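Local coordinates for L-lysine 6-oxidase (Marinomonas mediterranea, PDB 3WEU), which oxidises the side-chain amine of L-lysine with a cysteine tryptophylquinone cofactor, releasing ammonium and the hydrogen peroxide that makes it antibacterial, at residues R347-K352 and L405-L410; P360-M365 and N397-F402; F657-V662 and E673-V678. One frame throughout, in Å; residues are numbered along the deposited sequence.

Contact 1 (R347-K352 and L405-L410); sequences RQLDNK and LDATQL. With EDO (1,2-ethanediol), chain N.
Leu349 lies across from Ala407, their CA atoms 7.0 Å apart, where the irregular chain of 347-352 passes the first turn of helix 407-418. That turn is closed by a capping box. Asp406, at the N-cap, accepts the amide of Gln409 on OD1 in a nearly straight bond (174°) and that of Thr408 weakly, while Gln409 returns the favour: its OE1 takes the Asp406 amide on a lone pair in the carbonyl plane. Gln409 OE1 also bonds Ser259, and the Thr408 hydroxyl bonds Asp267, which joins the helix start to helix 261-272.

Against this turn the contact itself is mainly apolar and is carried by Leu349. Its CG stands anti to the carbonyl carbon (chi1 -77°), which brings Leu349 CG within 3.7 Å of Leu405 O. Leu349 CD1 sits 3.3 Å from Leu405 O and also meets CD2 of Leu410, the two leucine side chains sliding past each other in opposite directions; Leu349 CD2 touches Ala407 CB at 3.8 Å. The Gln348 side chain crosses that of Leu410 at about a right angle, with Gln348 NE2 3.8 Å from Leu410 CD2, although its hydrogen bond goes to Tyr343.

Polar linkage comes through solvent: one water donates to Arg347 O and accepts from Leu405 N, bridging the two backbones. On the Lys352 side an ethanediol, probably from the crystallisation liquor, rests its C2 3.8 Å from Ala407 CB and takes a hydrogen bond on O1 from Lys352 NZ at 3.0 Å.

Contact 2 (P360-M365 and N397-F402); sequences PQQVLM and NVVEKF
Gln361 and Gln362 reach the backbone of Lys401 and Phe402 with three hydrogen bonds, two of them made by glutamine side chains. Gln361 holds Phe402 at both ends of the residue: its backbone O accepts from Phe402 N at 2.8 Å, and its NE2 donates to Phe402 O at 2.9 Å, a straight bond (169°) with the acceptor close to the plane of the Gln361 amide. Gln362 takes the next amide along, OE1 accepting from Lys401 N at 2.8 Å. The bend at chi2 (58°) places CD of Gln362 where OE1 can meet that amide.

Around these bonds come one apolar cluster and two polar neighbours. The Phe402 ring is packed between Leu364 CD1 on one face, a CH-pi contact 4.0 Å from the ring centroid, and CB of its own neighbour Lys401 on the opposite face, both offset toward the rim. The Glu400 carboxylate lies beside the Gln361 amide, their planes 31° apart and Gln361 NE2 3.2 Å from Glu400 CD; Glu400 OE2 accepts from Ser383 N. A water joins Gln362 O to Lys401 NZ, which also donates to the carbonyls of Asn522 and Glu525.

Farther out, Asp350 positions both glutamines, OD1 taking the Gln361 amide and OD2 the Gln362 NE2. The result is a short 3-10 segment, 360-362, fastened to strand 400-402 in the oxidase's C-terminal family region. Strand 518-522 meets Lys401 and Phe402 through Val521, while strand 575-579 meets Leu364 through Tyr576 and Phe402 through Ser578; in sequence these two strands adjoin Cys516 and Trp581, the residues cross-linked as the cofactor.

Contact 3 (F657-V662 and E673-V678); sequences FKEVLV and ETSLPV
Lys658 with Val678 and Val660 with Leu676 are the hydrogen-bonded pairs of a two-stranded antiparallel sheet, whose strands run at 155° to one another. Lys658 N to Val678 O and Val678 N to Lys658 O both measure 2.8 Å; Val660 and Leu676 exchange two bonds likewise, and Val662 N adds a fifth backbone bond to Thr674 O beyond the last bridge. CA-H...O contacts supplement them, with Phe657 CA 3.2 Å from Val678 O.

One hydrogen bond joins side chains across the strands. Ser675 OG donates to Glu659 OE2 at 2.9 Å, approaching on the anti side and 34° out of the carboxylate plane. With OG between its own N and carbonyl carbon (chi1 67°), Ser675 can meet the end of the extended Glu659 chain.

Apolar contacts fall on both faces. On that of Val660, Leu676 and Val678, the methyls Val660 CG2 and Val678 CG2 meet at 4.0 Å; beyond the last bridge, Val662 CG2 packs on Leu676 CD2 at 3.8 Å. On the face of Glu659 and Pro677, Pro677 CB comes to the rim of the Phe657 ring near its plane, 3.6 Å from Phe657 CE1; the same ring stacks on His603. Leu661 CD2 touches Ser675 CB, and Leu661 also packs on Gly667 of the second subunit.

With no buried residue among those touching, the backbone bonds of this surface sheet probably set its register, with apolar side-chain contacts and one serine-carboxylate bond added on the faces.

In the fold
From the N terminus, the chain leaves helix 336-344 and enters a long loop whose start, 347-352, meets the beginning of helix 407-418; contact 1 thus closes the loop from 347 to 410. Within it 360-365 meets 397-402, and contact 2 closes a smaller one. The two touch directly, Asp350 and Arg347 of contact 1 reaching Gln361, Val363 and Phe402 of contact 2, so the loop, strand 400-402 and the following helix are tied into one unit. Contact 3 comes later and separately, closing a short connection that carries helix 662-666 between its strands. Its centre is about 45 Å from that of contact 1 and 38 Å from that of contact 2.

Contact 1 (R347-K352 and L405-L410)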
loop_
_atom_site.group_PDB
_atom_site.type_symbol
_atom_site.label_atom_id
_atom_site.label_comp_id
_atom_site.label_asym_id
_atom_site.label_seq_id
_atom_site.Cartn_x
_atom_site.Cartn_y
_atom_site.Cartn_z
ATOM N N ARG A 347 -13.554 40.717 7.607
ATOM C CA ARG A 347 -12.880 40.770 6.305
ATOM C C ARG A 347 -13.832 41.221 5.214
ATOM O O ARG A 347 -14.976 40.715 5.069
ATOM C CB ARG A 347 -12.252 39.442 5.907
ATOM C CG ARG A 347 -11.255 38.875 6.908
ATOM C CD ARG A 347 -10.451 37.708 6.288
ATOM N NE ARG A 347 -9.622 37.209 7.374
ATOM C CZ ARG A 347 -10.060 36.425 8.377
ATOM N NH1 ARG A 347 -11.257 35.928 8.418
ATOM N NH2 ARG A 347 -9.244 36.102 9.341
ATOM N N GLN A 348 -13.368 42.231 4.463
ATOM C CA GLN A 348 -14.031 42.591 3.220
ATOM C C GLN A 348 -13.863 41.426 2.254
ATOM O O GLN A 348 -12.962 40.572 2.432
ATOM C CB GLN A 348 -13.408 43.895 2.702
ATOM C CG GLN A 348 -13.673 45.090 3.612
ATOM C CD GLN A 348 -15.126 45.570 3.555
ATOM O OE1 GLN A 348 -15.689 45.698 2.494
ATOM N NE2 GLN A 348 -15.755 45.724 4.689
ATOM N N LEU A 349 -14.718 41.372 1.226
ATOM C CA LEU A 349 -14.629 40.335 0.203
ATOM C C LEU A 349 -13.542 40.577 -0.815
ATOM O O LEU A 349 -13.389 41.715 -1.231
ATOM C CB LEU A 349 -15.936 40.119 -0.573
ATOM C CG LEU A 349 -17.017 39.331 0.190
ATOM C CD1 LEU A 349 -17.545 40.156 1.353
ATOM C CD2 LEU A 349 -18.168 38.965 -0.746
ATOM N N ASP A 350 -12.830 39.525 -1.214
ATOM C CA ASP A 350 -11.903 39.649 -2.328
ATOM C C ASP A 350 -12.709 39.918 -3.608
ATOM O O ASP A 350 -13.843 39.470 -3.762
ATOM C CB ASP A 350 -11.129 38.352 -2.572
ATOM C CG ASP A 350 -10.009 38.144 -1.587
ATOM O OD1 ASP A 350 -9.905 38.956 -0.658
ATOM O OD2 ASP A 350 -9.261 37.138 -1.712
ATOM N N ASN A 351 -12.092 40.608 -4.567
ATOM C CA ASN A 351 -12.675 40.645 -5.907
ATOM C C ASN A 351 -12.552 39.234 -6.551
ATOM O O ASN A 351 -11.964 38.246 -6.004
ATOM C CB ASN A 351 -11.954 41.721 -6.726
ATOM C CG ASN A 351 -10.521 41.344 -7.021
ATOM O OD1 ASN A 351 -10.190 40.147 -7.085
ATOM N ND2 ASN A 351 -9.652 42.343 -7.190
ATOM N N LYS A 352 -13.200 39.050 -7.664
ATOM C CA LYS A 352 -13.115 37.759 -8.329
ATOM C C LYS A 352 -12.244 37.873 -9.581
ATOM O O LYS A 352 -12.585 37.343 -10.635
ATOM C CB LYS A 352 -14.464 37.212 -8.574
ATOM C CG LYS A 352 -15.021 36.668 -7.173
ATOM C CD LYS A 352 -16.211 35.793 -7.380
ATOM C CE LYS A 352 -16.744 35.124 -6.140
ATOM N NZ LYS A 352 -17.035 36.107 -5.105
ATOM N N LEU A 405 -17.968 36.997 5.334
ATOM C CA LEU A 405 -19.369 36.910 5.096
ATOM C C LEU A 405 -19.668 37.020 3.595
ATOM O O LEU A 405 -18.793 37.380 2.749
ATOM C CB LEU A 405 -20.066 38.042 5.821
ATOM C CG LEU A 405 -19.951 38.061 7.343
ATOM C CD1 LEU A 405 -20.590 39.292 7.945
ATOM C CD2 LEU A 405 -20.542 36.839 8.011
ATOM N N ASP A 406 -20.907 36.740 3.219
ATOM C CA ASP A 406 -21.292 37.030 1.856
ATOM C C ASP A 406 -21.571 38.525 1.710
ATOM O O ASP A 406 -21.667 39.228 2.686
ATOM C CB ASP A 406 -22.417 36.093 1.315
ATOM C CG ASP A 406 -23.789 36.342 1.868
ATOM O OD1 ASP A 406 -24.201 37.525 1.943
ATOM O OD2 ASP A 406 -24.553 35.318 2.124
ATOM N N ALA A 407 -21.646 38.990 0.481
ATOM C CA ALA A 407 -21.661 40.417 0.213
ATOM C C ALA A 407 -22.896 41.092 0.791
ATOM O O ALA A 407 -22.800 42.198 1.306
ATOM C CB ALA A 407 -21.562 40.682 -1.281
ATOM N N THR A 408 -23.996 40.363 0.841
ATOM C CA THR A 408 -25.244 40.921 1.390
ATOM C C THR A 408 -25.227 40.970 2.911
ATOM O O THR A 408 -25.545 42.007 3.523
ATOM C CB THR A 408 -26.474 40.236 0.773
ATOM O OG1 THR A 408 -26.405 40.445 -0.659
ATOM C CG2 THR A 408 -27.791 40.776 1.381
ATOM N N GLN A 409 -24.748 39.872 3.554
ATOM C CA GLN A 409 -24.578 39.939 4.974
ATOM C C GLN A 409 -23.701 41.083 5.351
ATOM O O GLN A 409 -23.947 41.782 6.314
ATOM C CB GLN A 409 -23.986 38.641 5.498
ATOM C CG GLN A 409 -24.851 37.434 5.325
ATOM C CD GLN A 409 -24.129 36.157 5.756
ATOM O OE1 GLN A 409 -23.038 35.832 5.226
ATOM N NE2 GLN A 409 -24.681 35.480 6.755
ATOM N N LEU A 410 -22.618 41.256 4.629
ATOM C CA LEU A 410 -21.640 42.266 5.057
ATOM C C LEU A 410 -22.165 43.684 4.797
ATOM O O LEU A 410 -21.973 44.603 5.622
ATOM C CB LEU A 410 -20.337 42.020 4.355
ATOM C CG LEU A 410 -19.210 42.952 4.711
ATOM C CD1 LEU A 410 -18.696 42.683 6.130
ATOM C CD2 LEU A 410 -18.046 42.910 3.733
HETATM C C1 EDO N . -19.380 39.445 -5.632
HETATM O O1 EDO N . -18.348 38.577 -6.172
HETATM C C2 EDO N . -20.064 38.937 -4.365
HETATM O O2 EDO N . -19.833 37.549 -4.171
HETATM O O HOH W 1 -16.436 39.076 6.642
#

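Contact 2 (P360-M365 and N397-F402)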
loop_
_atom_site.group_PDB
_atom_site.type_symbol
_atom_site.label_atom_id
_atom_site.label_comp_id
_atom_site.label_asym_id
_atom_site.label_seq_id
_atom_site.Cartn_x
_atom_site.Cartn_y
_atom_site.Cartn_z
ATOM N N PRO A 360 -8.110 41.281 0.860
ATOM C CA PRO A 360 -8.451 41.148 2.275
ATOM C C PRO A 360 -8.583 39.691 2.811
ATOM O O PRO A 360 -8.361 39.497 4.020
ATOM C CB PRO A 360 -9.799 41.881 2.408
ATOM C CG PRO A 360 -9.970 42.644 1.105
ATOM C CD PRO A 360 -9.065 42.100 0.098
ATOM N N GLN A 361 -9.006 38.734 1.991
ATOM C CA GLN A 361 -9.174 37.349 2.494
ATOM C C GLN A 361 -7.865 36.597 2.634
ATOM O O GLN A 361 -7.871 35.483 3.129
ATOM C CB GLN A 361 -10.212 36.608 1.669
ATOM C CG GLN A 361 -11.592 37.241 1.876
ATOM C CD GLN A 361 -12.699 36.533 1.160
ATOM O OE1 GLN A 361 -13.295 37.048 0.172
ATOM N NE2 GLN A 361 -13.057 35.400 1.692
ATOM N N GLN A 362 -6.735 37.225 2.251
ATOM C CA GLN A 362 -5.406 36.705 2.525
ATOM C C GLN A 362 -4.803 37.251 3.790
ATOM O O GLN A 362 -3.684 36.884 4.135
ATOM C CB GLN A 362 -4.476 36.882 1.288
ATOM C CG GLN A 362 -4.663 35.826 0.241
ATOM C CD GLN A 362 -6.108 35.775 -0.286
ATOM O OE1 GLN A 362 -6.910 34.937 0.103
ATOM N NE2 GLN A 362 -6.437 36.692 -1.159
ATOM N N VAL A 363 -5.525 38.152 4.479
ATOM C CA VAL A 363 -5.094 38.738 5.707
ATOM C C VAL A 363 -5.721 37.998 6.890
ATOM O O VAL A 363 -6.934 37.893 7.022
ATOM C CB VAL A 363 -5.487 40.220 5.780
ATOM C CG1 VAL A 363 -4.917 40.882 7.012
ATOM C CG2 VAL A 363 -4.927 40.985 4.557
ATOM N N LEU A 364 -4.869 37.521 7.773
ATOM C CA LEU A 364 -5.361 36.801 8.946
ATOM C C LEU A 364 -5.774 37.763 10.035
ATOM O O LEU A 364 -6.883 37.685 10.504
ATOM C CB LEU A 364 -4.261 35.922 9.493
ATOM C CG LEU A 364 -4.542 35.287 10.843
ATOM C CD1 LEU A 364 -5.689 34.329 10.661
ATOM C CD2 LEU A 364 -3.308 34.572 11.403
ATOM N N MET A 365 -4.855 38.637 10.466
ATOM C CA MET A 365 -5.012 39.439 11.706
ATOM C C MET A 365 -5.328 40.911 11.428
ATOM O O MET A 365 -4.952 41.446 10.370
ATOM C CB MET A 365 -3.739 39.444 12.565
ATOM C CG MET A 365 -3.226 38.126 13.034
ATOM S SD MET A 365 -4.458 37.349 14.099
ATOM C CE MET A 365 -3.452 36.072 14.824
ATOM N N ASN A 397 -3.456 30.465 -10.122
ATOM C CA ASN A 397 -4.509 29.733 -9.409
ATOM C C ASN A 397 -5.123 30.651 -8.343
ATOM O O ASN A 397 -4.383 31.355 -7.606
ATOM C CB ASN A 397 -3.874 28.529 -8.785
ATOM C CG ASN A 397 -4.891 27.620 -8.121
ATOM O OD1 ASN A 397 -6.025 27.396 -8.633
ATOM N ND2 ASN A 397 -4.523 27.157 -6.912
ATOM N N VAL A 398 -6.439 30.666 -8.259
ATOM C CA VAL A 398 -7.128 31.580 -7.330
ATOM C C VAL A 398 -6.978 31.053 -5.908
ATOM O O VAL A 398 -7.262 29.849 -5.641
ATOM C CB VAL A 398 -8.592 31.694 -7.687
ATOM C CG1 VAL A 398 -9.398 32.549 -6.698
ATOM C CG2 VAL A 398 -8.728 32.332 -9.090
ATOM N N VAL A 399 -6.581 31.971 -5.036
ATOM C CA VAL A 399 -6.383 31.706 -3.593
ATOM C C VAL A 399 -7.454 32.482 -2.828
ATOM O O VAL A 399 -7.806 33.600 -3.156
ATOM C CB VAL A 399 -4.997 32.200 -3.180
ATOM C CG1 VAL A 399 -4.766 32.231 -1.679
ATOM C CG2 VAL A 399 -3.956 31.354 -3.872
ATOM N N GLU A 400 -7.991 31.869 -1.770
ATOM C CA GLU A 400 -8.867 32.606 -0.860
ATOM C C GLU A 400 -8.709 31.972 0.519
ATOM O O GLU A 400 -9.313 30.975 0.830
ATOM C CB GLU A 400 -10.312 32.588 -1.340
ATOM C CG GLU A 400 -11.156 33.499 -0.516
ATOM C CD GLU A 400 -12.612 33.130 -0.562
ATOM O OE1 GLU A 400 -13.313 33.706 -1.463
ATOM O OE2 GLU A 400 -13.081 32.271 0.273
ATOM N N LYS A 401 -7.822 32.520 1.291
ATOM C CA LYS A 401 -7.279 31.797 2.466
ATOM C C LYS A 401 -8.256 31.774 3.633
ATOM O O LYS A 401 -8.423 30.708 4.314
ATOM C CB LYS A 401 -6.029 32.453 2.921
ATOM C CG LYS A 401 -4.846 32.267 2.002
ATOM C CD LYS A 401 -3.587 32.854 2.634
ATOM C CE LYS A 401 -2.374 32.463 1.771
ATOM N NZ LYS A 401 -1.130 32.864 2.485
ATOM N N PHE A 402 -8.869 32.942 3.902
ATOM C CA PHE A 402 -9.722 33.150 5.101
ATOM C C PHE A 402 -11.094 33.668 4.789
ATOM O O PHE A 402 -11.341 34.278 3.729
ATOM C CB PHE A 402 -9.021 34.099 6.112
ATOM C CG PHE A 402 -7.618 33.636 6.482
ATOM C CD1 PHE A 402 -7.447 32.518 7.312
ATOM C CD2 PHE A 402 -6.503 34.313 6.043
ATOM C CE1 PHE A 402 -6.217 32.062 7.656
ATOM C CE2 PHE A 402 -5.255 33.859 6.386
ATOM C CZ PHE A 402 -5.096 32.744 7.196
HETATM O O HOH W 2 -1.338 35.658 3.343
#

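Contact 3 (F657-V662 and E673-V678)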
loop_
_atom_site.group_PDB
_atom_site.type_symbol
_atom_site.label_atom_id
_atom_site.label_comp_id
_atom_site.label_asym_id
_atom_site.label_seq_id
_atom_site.Cartn_x
_atom_site.Cartn_y
_atom_site.Cartn_z
ATOM N N PHE A 657 -9.654 1.086 22.593
ATOM C CA PHE A 657 -9.031 2.141 23.319
ATOM C C PHE A 657 -7.762 1.661 23.946
ATOM O O PHE A 657 -7.758 0.591 24.498
ATOM C CB PHE A 657 -10.002 2.594 24.380
ATOM C CG PHE A 657 -9.442 3.551 25.350
ATOM C CD1 PHE A 657 -9.360 4.884 25.015
ATOM C CD2 PHE A 657 -9.031 3.137 26.627
ATOM C CE1 PHE A 657 -8.881 5.836 25.931
ATOM C CE2 PHE A 657 -8.521 4.062 27.518
ATOM C CZ PHE A 657 -8.435 5.419 27.164
ATOM N N LYS A 658 -6.707 2.459 23.924
ATOM C CA LYS A 658 -5.517 2.135 24.683
ATOM C C LYS A 658 -5.030 3.356 25.313
ATOM O O LYS A 658 -4.996 4.448 24.664
ATOM C CB LYS A 658 -4.456 1.578 23.743
ATOM C CG LYS A 658 -3.277 0.904 24.463
ATOM C CD LYS A 658 -2.485 -0.047 23.549
ATOM C CE LYS A 658 -3.291 -0.451 22.301
ATOM N NZ LYS A 658 -3.036 -1.837 21.848
ATOM N N GLU A 659 -4.631 3.225 26.561
ATOM C CA GLU A 659 -4.033 4.339 27.293
ATOM C C GLU A 659 -2.537 4.149 27.235
ATOM O O GLU A 659 -1.998 3.169 27.818
ATOM C CB GLU A 659 -4.555 4.332 28.706
ATOM C CG GLU A 659 -4.025 5.443 29.582
ATOM C CD GLU A 659 -4.640 5.473 30.991
ATOM O OE1 GLU A 659 -5.734 4.890 31.237
ATOM O OE2 GLU A 659 -4.008 6.123 31.845
ATOM N N VAL A 660 -1.836 5.038 26.522
ATOM C CA VAL A 660 -0.387 4.851 26.313
ATOM C C VAL A 660 0.327 5.757 27.307
ATOM O O VAL A 660 0.061 6.966 27.336
ATOM C CB VAL A 660 -0.007 5.270 24.895
ATOM C CG1 VAL A 660 1.507 5.332 24.701
ATOM C CG2 VAL A 660 -0.705 4.407 23.844
ATOM N N LEU A 661 1.216 5.211 28.119
ATOM C CA LEU A 661 1.976 5.992 29.046
ATOM C C LEU A 661 3.036 6.810 28.315
ATOM O O LEU A 661 3.681 6.288 27.403
ATOM C CB LEU A 661 2.592 5.115 30.133
ATOM C CG LEU A 661 1.574 4.291 30.918
ATOM C CD1 LEU A 661 2.332 3.460 31.920
ATOM C CD2 LEU A 661 0.438 5.122 31.593
ATOM N N VAL A 662 3.260 8.077 28.708
ATOM C CA VAL A 662 4.171 8.885 27.923
ATOM C C VAL A 662 5.604 8.285 27.871
ATOM O O VAL A 662 6.276 8.354 26.843
ATOM C CB VAL A 662 4.158 10.348 28.365
ATOM C CG1 VAL A 662 5.269 11.095 27.664
ATOM C CG2 VAL A 662 2.808 10.920 27.919
ATOM N N GLU A 673 3.795 9.261 34.525
ATOM C CA GLU A 673 2.763 9.985 35.283
ATOM C C GLU A 673 1.705 10.598 34.378
ATOM O O GLU A 673 0.650 10.952 34.844
ATOM C CB GLU A 673 3.381 11.034 36.122
ATOM C CG GLU A 673 4.139 10.412 37.317
ATOM C CD GLU A 673 4.830 11.436 38.246
ATOM O OE1 GLU A 673 4.251 12.529 38.447
ATOM O OE2 GLU A 673 5.946 11.112 38.773
ATOM N N THR A 674 2.017 10.722 33.107
ATOM C CA THR A 674 1.145 11.236 32.085
ATOM C C THR A 674 0.811 10.178 31.045
ATOM O O THR A 674 1.667 9.301 30.712
ATOM C CB THR A 674 1.783 12.478 31.476
ATOM O OG1 THR A 674 2.007 13.455 32.490
ATOM C CG2 THR A 674 0.937 13.073 30.509
ATOM N N SER A 675 -0.439 10.163 30.567
ATOM C CA SER A 675 -0.815 9.206 29.566
ATOM C C SER A 675 -1.590 9.848 28.477
ATOM O O SER A 675 -2.068 11.009 28.613
ATOM C CB SER A 675 -1.562 8.012 30.160
ATOM O OG SER A 675 -2.785 8.451 30.653
ATOM N N LEU A 676 -1.704 9.119 27.377
ATOM C CA LEU A 676 -2.321 9.578 26.137
ATOM C C LEU A 676 -3.402 8.593 25.804
ATOM O O LEU A 676 -3.101 7.379 25.576
ATOM C CB LEU A 676 -1.299 9.490 24.967
ATOM C CG LEU A 676 0.086 10.028 25.290
ATOM C CD1 LEU A 676 1.097 9.534 24.279
ATOM C CD2 LEU A 676 0.043 11.545 25.351
ATOM N N PRO A 677 -4.642 9.077 25.685
ATOM C CA PRO A 677 -5.676 8.167 25.282
ATOM C C PRO A 677 -5.654 7.973 23.769
ATOM O O PRO A 677 -5.641 8.929 22.995
ATOM C CB PRO A 677 -6.967 8.911 25.693
ATOM C CG PRO A 677 -6.575 10.370 25.645
ATOM C CD PRO A 677 -5.175 10.405 26.107
ATOM N N VAL A 678 -5.812 6.755 23.322
ATOM C CA VAL A 678 -5.857 6.479 21.892
ATOM C C VAL A 678 -7.055 5.617 21.549
ATOM O O VAL A 678 -7.219 4.509 22.057
ATOM C CB VAL A 678 -4.557 5.723 21.467
ATOM C CG1 VAL A 678 -4.574 5.403 19.993
ATOM C CG2 VAL A 678 -3.362 6.577 21.809
#